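Local coordinates for protein ATP:cob(I)alamin adenosyltransferase (Salmonella enterica subsp. enterica serovar Livingstone, PDB 5CX7) that binds heme in the domain described here, while the full-length enzyme probably converts cob(I)alamin to adenosylcobalamin, the cofactor of propanediol dehydratase, at residues V35-V40 against L120-G125; A63-W68 against K100-G105; L31-V36 against M131-T136. All coordinates share one frame; numbering follows the deposited sequence.

Contact 1: residues V35-V40 against L120-G125; sequences VVVSIV and LGISGG
V36 to I39 pair with L120 to S123 as neighbouring antiparallel strands, the two inner strands of the four-stranded sheet in this chain. The axes of 36-40 and 120-123 come within 4.8 Å, their N-to-C directions 164° apart. V36 with S123 and S38 with G121 are the hydrogen-bonded pairs, each closed by two backbone bonds. The shortest of the four, G121 N to S38 O, measures 2.8 Å. The longest, S123 N to V36 O, measures 3.2 Å. V37 with I122 and I39 with L120 are non-hydrogen-bonded pairs, and their side chains share one face. There I122 CD1 lies alongside V37, 3.9 Å from V37 CG2. A chi1 of 170° sets L120 CG anti to the backbone N, and a chi2 of 76° turns CD1 to 3.9 Å from I39 CG1 and 4.1 Å from V37 CG1. In this HbpS-like domain of the GAF clan the sheet has helices on both sides: helices 14-31 and 127-139 pack on the V37, I39, L120 and I122 face, and helix 59-72 lies against V36, S38 and S123. Just before the paired strand, V35 CB sits 3.2 Å from S123 O and also meets I122 CG2. S123 OG is hydrogen-bonded to S59 OG. Beyond the pairing comes G124, whose positive phi takes the chain out of strand geometry.

Contact 2: residues A63-W68 against K100-G105; sequences APKKAW and KVVTFG
K66 reaches from helix 59-72 across V102 and F104 to the carbonyl of G105. From CB the chain turns to put CG anti to the carbonyl carbon (chi1 -70°) and then runs fully extended. CG rests 3.8 Å from V102 CG1, CD draws near G105 O, and CE lies 3.6 Å from F104 CE1, with the lysine crossing the phenylalanine at about a right angle. At the tip NZ donates to G105 O over 2.8 Å, tilted 20° from the carbonyl plane. The ammonium group also makes a salt bridge with D130, so this buried charge is met by a carboxylate as well as by main-chain oxygen. V102 packs on both K65 and K66: CG1 sits over the centre of the F104 ring as well as against K66, while CG2 touches K65 CB at 3.6 Å. Two residues further along, W68 brings CE3 to 3.4 Å from K100 O and takes V101 CG1 at its ring edge, in plane, 3.8 Å from CZ3. The loop between helix 93-96 and strand 107-112 is thus laid along one side of helix 59-72, whose A63, P64 and A67 turn to strand 36-41 of the sheet.

Contact 3: residues L31-V36 against M131-T136; sequences LQVPVV and MDIAQT
L31 and I133 slide past each other in opposite directions, the leucine coming from the end of helix 14-31 and the isoleucine from helix 127-139. L31 CD1 passes 3.9 Å from I133 CG1 and also lies close to I133 CD1. V35 also slides past the isoleucine in the opposite direction, its CG1 3.8 Å from I133 CD1. V33 crosses I133 obliquely and more distantly: its CG1, held between the backbone N and the carbonyl carbon (chi1 53°), comes to 4.2 Å from the same I133 CD1. L31, V33 and V35 therefore all approach the CD1 methyl of I133. Between L31 and V33, Q32 takes a positive phi (57°) in a Schellman motif that ends the helix. The methyl of the leucine that meets I133, L31 CD1, also lies 3.9 Å from D132 OD2, a plain van der Waals contact. D132 has CG anti to the backbone N (chi1 180°), and its carboxylate is engaged by R27, to which OD2 makes a salt bridge. D132 O accepts twice from T136, one turn further along, from N and from OG1 at 2.7 Å, which arrive from opposite faces of the carbonyl plane. The arrangement is that of two helices covering one face of an antiparallel sheet, here in the HbpS-like domain, and it lies near E26 and Q29, probable magnesium-binding residues on helix 14-31.

In the fold
Contacts 1 and 3 share V35 and V36, and their centres lie about 8 Å apart: contact 1 forms the middle of the sheet, and contact 3 lies in the helix layer on the I122 face, where I122 CG1 packs 3.7 Å from A134 CB. Contact 2 belongs to the opposite layer, its centre about 9 Å from that of contact 1 and about 15 Å from that of contact 3. A probable hydrogen bond of 2.9 Å from K66 NZ to I122 O ties contact 2 to the sheet. The heme is about 7 Å from the V37 side chain and about 10 Å from that of V35, whereas the V101 side chain of contact 2 is about 9 Å from a bound sodium ion.

Contact 1: residues V35-V40 against L120-G125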
ATOM      1  N   VAL E  35      20.950  14.544 -11.872  1.00 14.41           N
ATOM      2  CA  VAL E  35      20.524  13.191 -11.552  1.00 12.88           C
ATOM      3  C   VAL E  35      20.370  12.979 -10.066  1.00 12.41           C
ATOM      4  O   VAL E  35      20.838  13.765  -9.240  1.00 14.54           O
ATOM      5  CB  VAL E  35      21.448  12.102 -12.162  1.00 12.72           C
ATOM      6  CG1 VAL E  35      21.482  12.217 -13.692  1.00 13.03           C
ATOM      7  CG2 VAL E  35      22.866  12.162 -11.574  1.00 12.57           C
ATOM      8  N   VAL E  36      19.726  11.841  -9.745  1.00 11.84           N
ATOM      9  CA  VAL E  36      19.807  11.272  -8.482  1.00 10.50           C
ATOM     10  C   VAL E  36      20.746  10.053  -8.564  1.00 10.71           C
ATOM     11  O   VAL E  36      20.669   9.266  -9.490  1.00 11.58           O
ATOM     12  CB  VAL E  36      18.394  10.790  -7.957  1.00  9.86           C
ATOM     13  CG1 VAL E  36      18.513  10.052  -6.615  1.00 10.54           C
ATOM     14  CG2 VAL E  36      17.452  11.932  -7.825  1.00 11.18           C
ATOM     15  N   VAL E  37      21.600   9.927  -7.551  1.00 11.65           N
ATOM     16  CA  VAL E  37      22.600   8.841  -7.399  1.00 10.96           C
ATOM     17  C   VAL E  37      22.248   8.053  -6.203  1.00 11.45           C
ATOM     18  O   VAL E  37      21.956   8.627  -5.150  1.00 12.44           O
ATOM     19  CB  VAL E  37      24.041   9.386  -7.116  1.00 11.58           C
ATOM     20  CG1 VAL E  37      25.048   8.279  -6.996  1.00 12.47           C
ATOM     21  CG2 VAL E  37      24.444  10.381  -8.179  1.00 11.85           C
ATOM     22  N   SER E  38      22.215   6.753  -6.345  1.00 13.06           N
ATOM     23  CA  SER E  38      21.882   5.928  -5.255  1.00 14.12           C
ATOM     24  C   SER E  38      22.805   4.736  -5.221  1.00 12.50           C
ATOM     25  O   SER E  38      23.080   4.119  -6.233  1.00 13.39           O
ATOM     26  CB  SER E  38      20.396   5.436  -5.345  1.00 15.57           C
ATOM     27  OG  SER E  38      20.147   4.399  -4.360  1.00 22.05           O
ATOM     28  N   ILE E  39      23.241   4.408  -4.032  1.00 12.83           N
ATOM     29  CA  ILE E  39      24.093   3.229  -3.790  1.00 12.54           C
ATOM     30  C   ILE E  39      23.369   2.399  -2.710  1.00 12.83           C
ATOM     31  O   ILE E  39      23.044   2.907  -1.672  1.00 10.02           O
ATOM     32  CB  ILE E  39      25.500   3.583  -3.321  1.00 13.05           C
ATOM     33  CG1 ILE E  39      26.174   4.532  -4.336  1.00 13.51           C
ATOM     34  CG2 ILE E  39      26.342   2.337  -3.168  1.00 14.14           C
ATOM     35  CD1 ILE E  39      27.457   5.151  -3.861  1.00 14.83           C
ATOM     36  N   VAL E  40      23.274   1.106  -2.990  1.00 14.83           N
ATOM     37  CA  VAL E  40      22.832   0.119  -2.013  1.00 16.54           C
ATOM     38  C   VAL E  40      23.974  -0.888  -1.743  1.00 15.84           C
ATOM     39  O   VAL E  40      24.900  -1.021  -2.528  1.00 17.52           O
ATOM     40  CB  VAL E  40      21.542  -0.622  -2.433  1.00 15.35           C
ATOM     41  CG1 VAL E  40      20.410   0.340  -2.706  1.00 15.58           C
ATOM     42  CG2 VAL E  40      21.794  -1.513  -3.623  1.00 15.25           C
ATOM     43  N   LEU E 120      24.651   0.244  -7.796  1.00 12.68           N
ATOM     44  CA  LEU E 120      24.610   1.693  -8.084  1.00 13.59           C
ATOM     45  C   LEU E 120      23.475   1.955  -9.041  1.00 10.84           C
ATOM     46  O   LEU E 120      23.346   1.280 -10.038  1.00 14.50           O
ATOM     47  CB  LEU E 120      25.954   2.147  -8.709  1.00 13.07           C
ATOM     48  CG  LEU E 120      25.989   3.547  -9.288  1.00 15.27           C
ATOM     49  CD1 LEU E 120      26.063   4.543  -8.193  1.00 17.48           C
ATOM     50  CD2 LEU E 120      27.183   3.723 -10.243  1.00 16.71           C
ATOM     51  N   GLY E 121      22.745   3.019  -8.795  1.00 10.70           N
ATOM     52  CA  GLY E 121      21.679   3.451  -9.654  1.00  9.94           C
ATOM     53  C   GLY E 121      21.648   4.930  -9.928  1.00  9.53           C
ATOM     54  O   GLY E 121      21.883   5.746  -9.050  1.00 11.52           O
ATOM     55  N   ILE E 122      21.422   5.264 -11.195  1.00 10.46           N
ATOM     56  CA  ILE E 122      21.363   6.634 -11.669  1.00 10.14           C
ATOM     57  C   ILE E 122      20.081   6.860 -12.432  1.00 10.02           C
ATOM     58  O   ILE E 122      19.713   6.050 -13.253  1.00 12.15           O
ATOM     59  CB  ILE E 122      22.509   6.961 -12.694  1.00  9.77           C
ATOM     60  CG1 ILE E 122      23.910   6.644 -12.078  1.00 10.63           C
ATOM     61  CG2 ILE E 122      22.420   8.395 -13.130  1.00  9.65           C
ATOM     62  CD1 ILE E 122      24.302   7.517 -10.863  1.00 12.30           C
ATOM     63  N   SER E 123      19.431   7.981 -12.152  1.00 10.58           N
ATOM     64  CA  SER E 123      18.296   8.365 -12.894  1.00  9.85           C
ATOM     65  C   SER E 123      18.237   9.857 -13.007  1.00  9.43           C
ATOM     66  O   SER E 123      18.601  10.601 -12.093  1.00 10.05           O
ATOM     67  CB  SER E 123      16.957   7.856 -12.213  1.00  9.81           C
ATOM     68  OG  SER E 123      15.839   8.235 -13.035  1.00 10.44           O
ATOM     69  N   GLY E 124      17.678  10.310 -14.115  1.00 11.34           N
ATOM     70  CA  GLY E 124      17.496  11.747 -14.363  1.00 13.81           C
ATOM     71  C   GLY E 124      17.756  12.206 -15.767  1.00 13.67           C
ATOM     72  O   GLY E 124      17.193  13.229 -16.228  1.00 14.81           O
ATOM     73  N   GLY E 125      18.578  11.456 -16.479  1.00 17.77           N
ATOM     74  CA  GLY E 125      18.795  11.696 -17.901  1.00 20.05           C
ATOM     75  C   GLY E 125      18.088  10.707 -18.788  1.00 19.90           C
ATOM     76  O   GLY E 125      17.055  10.113 -18.411  1.00 20.12           O
TER

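Contact 2: residues A63-W68 against K100-G105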
ATOM      1  N   ALA E  63      16.103   5.973  -9.185  1.00 12.89           N
ATOM      2  CA  ALA E  63      17.538   5.669  -8.896  1.00 12.83           C
ATOM      3  C   ALA E  63      17.741   4.593  -7.774  1.00 13.13           C
ATOM      4  O   ALA E  63      18.463   3.605  -8.010  1.00 12.16           O
ATOM      5  CB  ALA E  63      18.363   6.925  -8.631  1.00 12.69           C
ATOM      6  N   PRO E  64      17.054   4.725  -6.601  1.00 15.05           N
ATOM      7  CA  PRO E  64      17.250   3.691  -5.591  1.00 14.59           C
ATOM      8  C   PRO E  64      16.704   2.367  -6.049  1.00 12.40           C
ATOM      9  O   PRO E  64      17.272   1.292  -5.717  1.00 12.20           O
ATOM     10  CB  PRO E  64      16.482   4.199  -4.368  1.00 16.35           C
ATOM     11  CG  PRO E  64      16.245   5.671  -4.654  1.00 17.65           C
ATOM     12  CD  PRO E  64      16.348   5.918  -6.083  1.00 16.70           C
ATOM     13  N   LYS E  65      15.611   2.397  -6.776  1.00 12.26           N
ATOM     14  CA  LYS E  65      15.093   1.124  -7.363  1.00 12.15           C
ATOM     15  C   LYS E  65      16.061   0.448  -8.304  1.00 11.94           C
ATOM     16  O   LYS E  65      16.175  -0.789  -8.334  1.00 10.82           O
ATOM     17  CB  LYS E  65      13.728   1.336  -8.033  1.00 12.37           C
ATOM     18  CG  LYS E  65      12.635   1.582  -6.952  1.00 13.70           C
ATOM     19  CD  LYS E  65      11.310   1.814  -7.593  1.00 12.86           C
ATOM     20  CE  LYS E  65      10.210   1.714  -6.455  1.00 14.52           C
ATOM     21  NZ  LYS E  65       8.877   1.788  -7.050  1.00 14.09           N
ATOM     22  N   LYS E  66      16.675   1.224  -9.180  1.00 11.62           N
ATOM     23  CA  LYS E  66      17.707   0.621 -10.042  1.00 10.80           C
ATOM     24  C   LYS E  66      18.810  -0.047  -9.286  1.00  9.50           C
ATOM     25  O   LYS E  66      19.326  -1.117  -9.664  1.00 10.77           O
ATOM     26  CB  LYS E  66      18.259   1.652 -11.022  1.00 10.86           C
ATOM     27  CG  LYS E  66      17.323   2.087 -12.096  1.00 11.48           C
ATOM     28  CD  LYS E  66      18.023   3.070 -13.077  1.00 11.17           C
ATOM     29  CE  LYS E  66      16.997   3.819 -13.919  1.00 11.94           C
ATOM     30  NZ  LYS E  66      17.628   4.808 -14.831  1.00 12.20           N
ATOM     31  N   ALA E  67      19.286   0.625  -8.235  1.00 10.78           N
ATOM     32  CA  ALA E  67      20.371   0.125  -7.445  1.00 11.51           C
ATOM     33  C   ALA E  67      19.977  -1.139  -6.746  1.00 11.74           C
ATOM     34  O   ALA E  67      20.729  -2.159  -6.747  1.00 10.54           O
ATOM     35  CB  ALA E  67      20.808   1.160  -6.448  1.00 12.74           C
ATOM     36  N   TRP E  68      18.744  -1.116  -6.183  1.00 11.14           N
ATOM     37  CA  TRP E  68      18.227  -2.307  -5.523  1.00 13.40           C
ATOM     38  C   TRP E  68      18.027  -3.493  -6.488  1.00 13.35           C
ATOM     39  O   TRP E  68      18.400  -4.630  -6.149  1.00 15.38           O
ATOM     40  CB  TRP E  68      16.873  -1.996  -4.851  1.00 13.59           C
ATOM     41  CG  TRP E  68      16.391  -3.141  -4.044  1.00 13.38           C
ATOM     42  CD1 TRP E  68      16.665  -3.394  -2.762  1.00 15.54           C
ATOM     43  CD2 TRP E  68      15.463  -4.133  -4.452  1.00 14.60           C
ATOM     44  NE1 TRP E  68      15.999  -4.527  -2.314  1.00 14.93           N
ATOM     45  CE2 TRP E  68      15.245  -5.002  -3.322  1.00 15.17           C
ATOM     46  CE3 TRP E  68      14.782  -4.394  -5.632  1.00 15.34           C
ATOM     47  CZ2 TRP E  68      14.368  -6.064  -3.355  1.00 14.62           C
ATOM     48  CZ3 TRP E  68      13.977  -5.548  -5.688  1.00 15.56           C
ATOM     49  CH2 TRP E  68      13.744  -6.316  -4.548  1.00 15.53           C
ATOM     50  N   LYS E 100       9.155  -2.688  -7.510  1.00 15.25           N
ATOM     51  CA  LYS E 100      10.467  -2.601  -6.860  1.00 16.99           C
ATOM     52  C   LYS E 100      11.637  -2.751  -7.827  1.00 15.75           C
ATOM     53  O   LYS E 100      12.753  -2.324  -7.501  1.00 17.83           O
ATOM     54  CB  LYS E 100      10.608  -3.632  -5.773  1.00 18.03           C
ATOM     55  CG  LYS E 100       9.746  -3.242  -4.571  1.00 22.56           C
ATOM     56  CD  LYS E 100      10.141  -4.018  -3.355  1.00 24.94           C
ATOM     57  CE  LYS E 100       9.837  -5.473  -3.525  1.00 28.30           C
ATOM     58  NZ  LYS E 100       8.368  -5.652  -3.533  1.00 33.92           N
ATOM     59  N   VAL E 101      11.408  -3.363  -8.970  1.00 16.42           N
ATOM     60  CA  VAL E 101      12.439  -3.586  -9.962  1.00 17.83           C
ATOM     61  C   VAL E 101      12.230  -2.625 -11.146  1.00 21.09           C
ATOM     62  O   VAL E 101      11.096  -2.385 -11.561  1.00 18.45           O
ATOM     63  CB  VAL E 101      12.578  -5.013 -10.485  1.00 18.63           C
ATOM     64  CG1 VAL E 101      13.023  -5.926  -9.333  1.00 18.81           C
ATOM     65  CG2 VAL E 101      11.340  -5.491 -11.191  1.00 21.52           C
ATOM     66  N   VAL E 102      13.351  -2.075 -11.655  1.00 18.15           N
ATOM     67  CA  VAL E 102      13.353  -1.245 -12.836  1.00 15.61           C
ATOM     68  C   VAL E 102      14.140  -1.973 -13.878  1.00 14.30           C
ATOM     69  O   VAL E 102      15.260  -2.455 -13.589  1.00 15.33           O
ATOM     70  CB  VAL E 102      13.944   0.163 -12.517  1.00 15.95           C
ATOM     71  CG1 VAL E 102      14.146   0.947 -13.807  1.00 15.38           C
ATOM     72  CG2 VAL E 102      13.028   0.949 -11.575  1.00 16.57           C
ATOM     73  N   THR E 103      13.618  -2.020 -15.083  1.00 14.28           N
ATOM     74  CA  THR E 103      14.122  -2.900 -16.132  1.00 15.96           C
ATOM     75  C   THR E 103      14.705  -2.190 -17.332  1.00 14.23           C
ATOM     76  O   THR E 103      14.923  -2.786 -18.406  1.00 13.54           O
ATOM     77  CB  THR E 103      12.998  -3.840 -16.581  1.00 17.63           C
ATOM     78  OG1 THR E 103      11.854  -3.062 -16.972  1.00 16.02           O
ATOM     79  CG2 THR E 103      12.584  -4.717 -15.391  1.00 18.13           C
ATOM     80  N   PHE E 104      14.957  -0.892 -17.174  1.00 13.08           N
ATOM     81  CA  PHE E 104      15.792  -0.152 -18.146  1.00 13.83           C
ATOM     82  C   PHE E 104      17.054   0.324 -17.492  1.00 13.98           C
ATOM     83  O   PHE E 104      17.213   0.334 -16.285  1.00 12.79           O
ATOM     84  CB  PHE E 104      14.987   1.007 -18.822  1.00 14.59           C
ATOM     85  CG  PHE E 104      14.265   1.919 -17.852  1.00 14.23           C
ATOM     86  CD1 PHE E 104      14.937   2.960 -17.199  1.00 13.98           C
ATOM     87  CD2 PHE E 104      12.886   1.817 -17.672  1.00 15.27           C
ATOM     88  CE1 PHE E 104      14.279   3.795 -16.294  1.00 13.46           C
ATOM     89  CE2 PHE E 104      12.225   2.700 -16.834  1.00 13.22           C
ATOM     90  CZ  PHE E 104      12.911   3.642 -16.094  1.00 13.24           C
ATOM     91  N   GLY E 105      18.002   0.733 -18.361  1.00 16.92           N
ATOM     92  CA  GLY E 105      19.333   1.020 -17.931  1.00 14.52           C
ATOM     93  C   GLY E 105      19.536   2.081 -16.899  1.00 16.41           C
ATOM     94  O   GLY E 105      18.790   3.062 -16.757  1.00 17.73           O
TER

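Contact 3: residues L31-V36 against M131-T136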
ATOM      1  N   LEU E  31      27.742  16.359 -18.371  1.00 22.08           N
ATOM      2  CA  LEU E  31      26.685  16.142 -19.321  1.00 22.43           C
ATOM      3  C   LEU E  31      25.609  17.198 -19.237  1.00 22.25           C
ATOM      4  O   LEU E  31      24.700  17.140 -20.045  1.00 24.59           O
ATOM      5  CB  LEU E  31      26.102  14.731 -19.157  1.00 22.49           C
ATOM      6  CG  LEU E  31      27.064  13.580 -19.426  1.00 23.54           C
ATOM      7  CD1 LEU E  31      26.385  12.245 -19.244  1.00 25.47           C
ATOM      8  CD2 LEU E  31      27.662  13.656 -20.837  1.00 25.84           C
ATOM      9  N   GLN E  32      25.677  18.045 -18.222  1.00 17.93           N
ATOM     10  CA  GLN E  32      24.659  19.049 -17.910  1.00 22.23           C
ATOM     11  C   GLN E  32      23.239  18.440 -17.682  1.00 22.35           C
ATOM     12  O   GLN E  32      22.255  18.936 -18.226  1.00 16.58           O
ATOM     13  CB  GLN E  32      24.594  20.099 -19.009  1.00 24.30           C
ATOM     14  CG  GLN E  32      25.913  20.852 -19.096  1.00 26.82           C
ATOM     15  CD  GLN E  32      25.840  22.065 -20.017  1.00 30.46           C
ATOM     16  OE1 GLN E  32      25.772  23.141 -19.514  1.00 43.61           O
ATOM     17  NE2 GLN E  32      25.918  21.903 -21.325  1.00 34.26           N
ATOM     18  N   VAL E  33      23.192  17.332 -16.961  1.00 21.49           N
ATOM     19  CA  VAL E  33      21.917  16.735 -16.625  1.00 22.75           C
ATOM     20  C   VAL E  33      21.917  16.454 -15.115  1.00 20.78           C
ATOM     21  O   VAL E  33      22.840  15.853 -14.603  1.00 21.54           O
ATOM     22  CB  VAL E  33      21.578  15.528 -17.482  1.00 29.33           C
ATOM     23  CG1 VAL E  33      22.675  14.504 -17.478  1.00 32.06           C
ATOM     24  CG2 VAL E  33      20.261  14.895 -17.033  1.00 32.15           C
ATOM     25  N   PRO E  34      20.956  17.019 -14.407  1.00 16.87           N
ATOM     26  CA  PRO E  34      20.870  16.695 -12.995  1.00 16.01           C
ATOM     27  C   PRO E  34      20.282  15.320 -12.722  1.00 14.30           C
ATOM     28  O   PRO E  34      19.267  14.972 -13.309  1.00 15.41           O
ATOM     29  CB  PRO E  34      19.937  17.787 -12.444  1.00 17.14           C
ATOM     30  CG  PRO E  34      19.125  18.248 -13.579  1.00 16.76           C
ATOM     31  CD  PRO E  34      19.869  17.935 -14.844  1.00 17.85           C
ATOM     32  N   VAL E  35      20.950  14.544 -11.872  1.00 14.41           N
ATOM     33  CA  VAL E  35      20.524  13.191 -11.552  1.00 12.88           C
ATOM     34  C   VAL E  35      20.370  12.979 -10.066  1.00 12.41           C
ATOM     35  O   VAL E  35      20.838  13.765  -9.240  1.00 14.54           O
ATOM     36  CB  VAL E  35      21.448  12.102 -12.162  1.00 12.72           C
ATOM     37  CG1 VAL E  35      21.482  12.217 -13.692  1.00 13.03           C
ATOM     38  CG2 VAL E  35      22.866  12.162 -11.574  1.00 12.57           C
ATOM     39  N   VAL E  36      19.726  11.841  -9.745  1.00 11.84           N
ATOM     40  CA  VAL E  36      19.807  11.272  -8.482  1.00 10.50           C
ATOM     41  C   VAL E  36      20.746  10.053  -8.564  1.00 10.71           C
ATOM     42  O   VAL E  36      20.669   9.266  -9.490  1.00 11.58           O
ATOM     43  CB  VAL E  36      18.394  10.790  -7.957  1.00  9.86           C
ATOM     44  CG1 VAL E  36      18.513  10.052  -6.615  1.00 10.54           C
ATOM     45  CG2 VAL E  36      17.452  11.932  -7.825  1.00 11.18           C
ATOM     46  N   MET E 131      23.299   5.443 -17.915  1.00 11.35           N
ATOM     47  CA  MET E 131      24.280   4.411 -18.027  1.00 11.98           C
ATOM     48  C   MET E 131      25.704   5.010 -18.074  1.00 12.83           C
ATOM     49  O   MET E 131      26.635   4.436 -17.522  1.00 12.26           O
ATOM     50  CB  MET E 131      24.008   3.523 -19.222  1.00 11.87           C
ATOM     51  CG  MET E 131      22.716   2.641 -19.033  1.00 12.25           C
ATOM     52  SD  MET E 131      22.196   1.804 -20.489  1.00 16.09           S
ATOM     53  CE  MET E 131      23.498   0.587 -20.572  1.00 16.37           C
ATOM     54  N   ASP E 132      25.896   6.018 -18.872  1.00 15.01           N
ATOM     55  CA  ASP E 132      27.206   6.705 -18.984  1.00 14.72           C
ATOM     56  C   ASP E 132      27.676   7.181 -17.654  1.00 17.30           C
ATOM     57  O   ASP E 132      28.832   6.922 -17.239  1.00 18.37           O
ATOM     58  CB  ASP E 132      27.039   7.859 -19.967  1.00 15.22           C
ATOM     59  CG  ASP E 132      28.353   8.703 -20.193  1.00 16.36           C
ATOM     60  OD1 ASP E 132      29.191   8.768 -19.304  1.00 16.34           O
ATOM     61  OD2 ASP E 132      28.371   9.440 -21.172  1.00 20.46           O
ATOM     62  N   ILE E 133      26.814   7.887 -16.943  1.00 16.35           N
ATOM     63  CA  ILE E 133      27.133   8.342 -15.586  1.00 14.89           C
ATOM     64  C   ILE E 133      27.496   7.211 -14.619  1.00 15.11           C
ATOM     65  O   ILE E 133      28.511   7.305 -13.962  1.00 13.45           O
ATOM     66  CB  ILE E 133      26.004   9.195 -15.016  1.00 14.18           C
ATOM     67  CG1 ILE E 133      25.843  10.509 -15.848  1.00 16.14           C
ATOM     68  CG2 ILE E 133      26.209   9.537 -13.562  1.00 13.83           C
ATOM     69  CD1 ILE E 133      24.476  11.153 -15.741  1.00 14.72           C
ATOM     70  N   ALA E 134      26.689   6.150 -14.626  1.00 15.16           N
ATOM     71  CA  ALA E 134      26.938   5.009 -13.802  1.00 15.56           C
ATOM     72  C   ALA E 134      28.286   4.350 -14.150  1.00 16.17           C
ATOM     73  O   ALA E 134      29.054   4.042 -13.265  1.00 15.82           O
ATOM     74  CB  ALA E 134      25.806   4.003 -13.946  1.00 14.69           C
ATOM     75  N   GLN E 135      28.528   4.122 -15.414  1.00 15.98           N
ATOM     76  CA  GLN E 135      29.788   3.495 -15.864  1.00 20.75           C
ATOM     77  C   GLN E 135      31.012   4.329 -15.521  1.00 17.29           C
ATOM     78  O   GLN E 135      32.025   3.799 -15.093  1.00 19.32           O
ATOM     79  CB  GLN E 135      29.769   3.234 -17.366  1.00 19.55           C
ATOM     80  CG  GLN E 135      28.830   2.120 -17.799  1.00 22.16           C
ATOM     81  CD  GLN E 135      28.415   2.283 -19.272  1.00 25.86           C
ATOM     82  OE1 GLN E 135      28.996   3.045 -19.999  1.00 30.54           O
ATOM     83  NE2 GLN E 135      27.382   1.568 -19.684  1.00 25.42           N
ATOM     84  N   THR E 136      30.897   5.622 -15.693  1.00 17.90           N
ATOM     85  CA  THR E 136      31.981   6.560 -15.344  1.00 17.33           C
ATOM     86  C   THR E 136      32.283   6.475 -13.861  1.00 18.07           C
ATOM     87  O   THR E 136      33.445   6.484 -13.471  1.00 16.36           O
ATOM     88  CB  THR E 136      31.605   8.015 -15.765  1.00 16.24           C
ATOM     89  OG1 THR E 136      31.327   8.034 -17.153  1.00 16.82           O
ATOM     90  CG2 THR E 136      32.741   9.020 -15.466  1.00 19.10           C
TER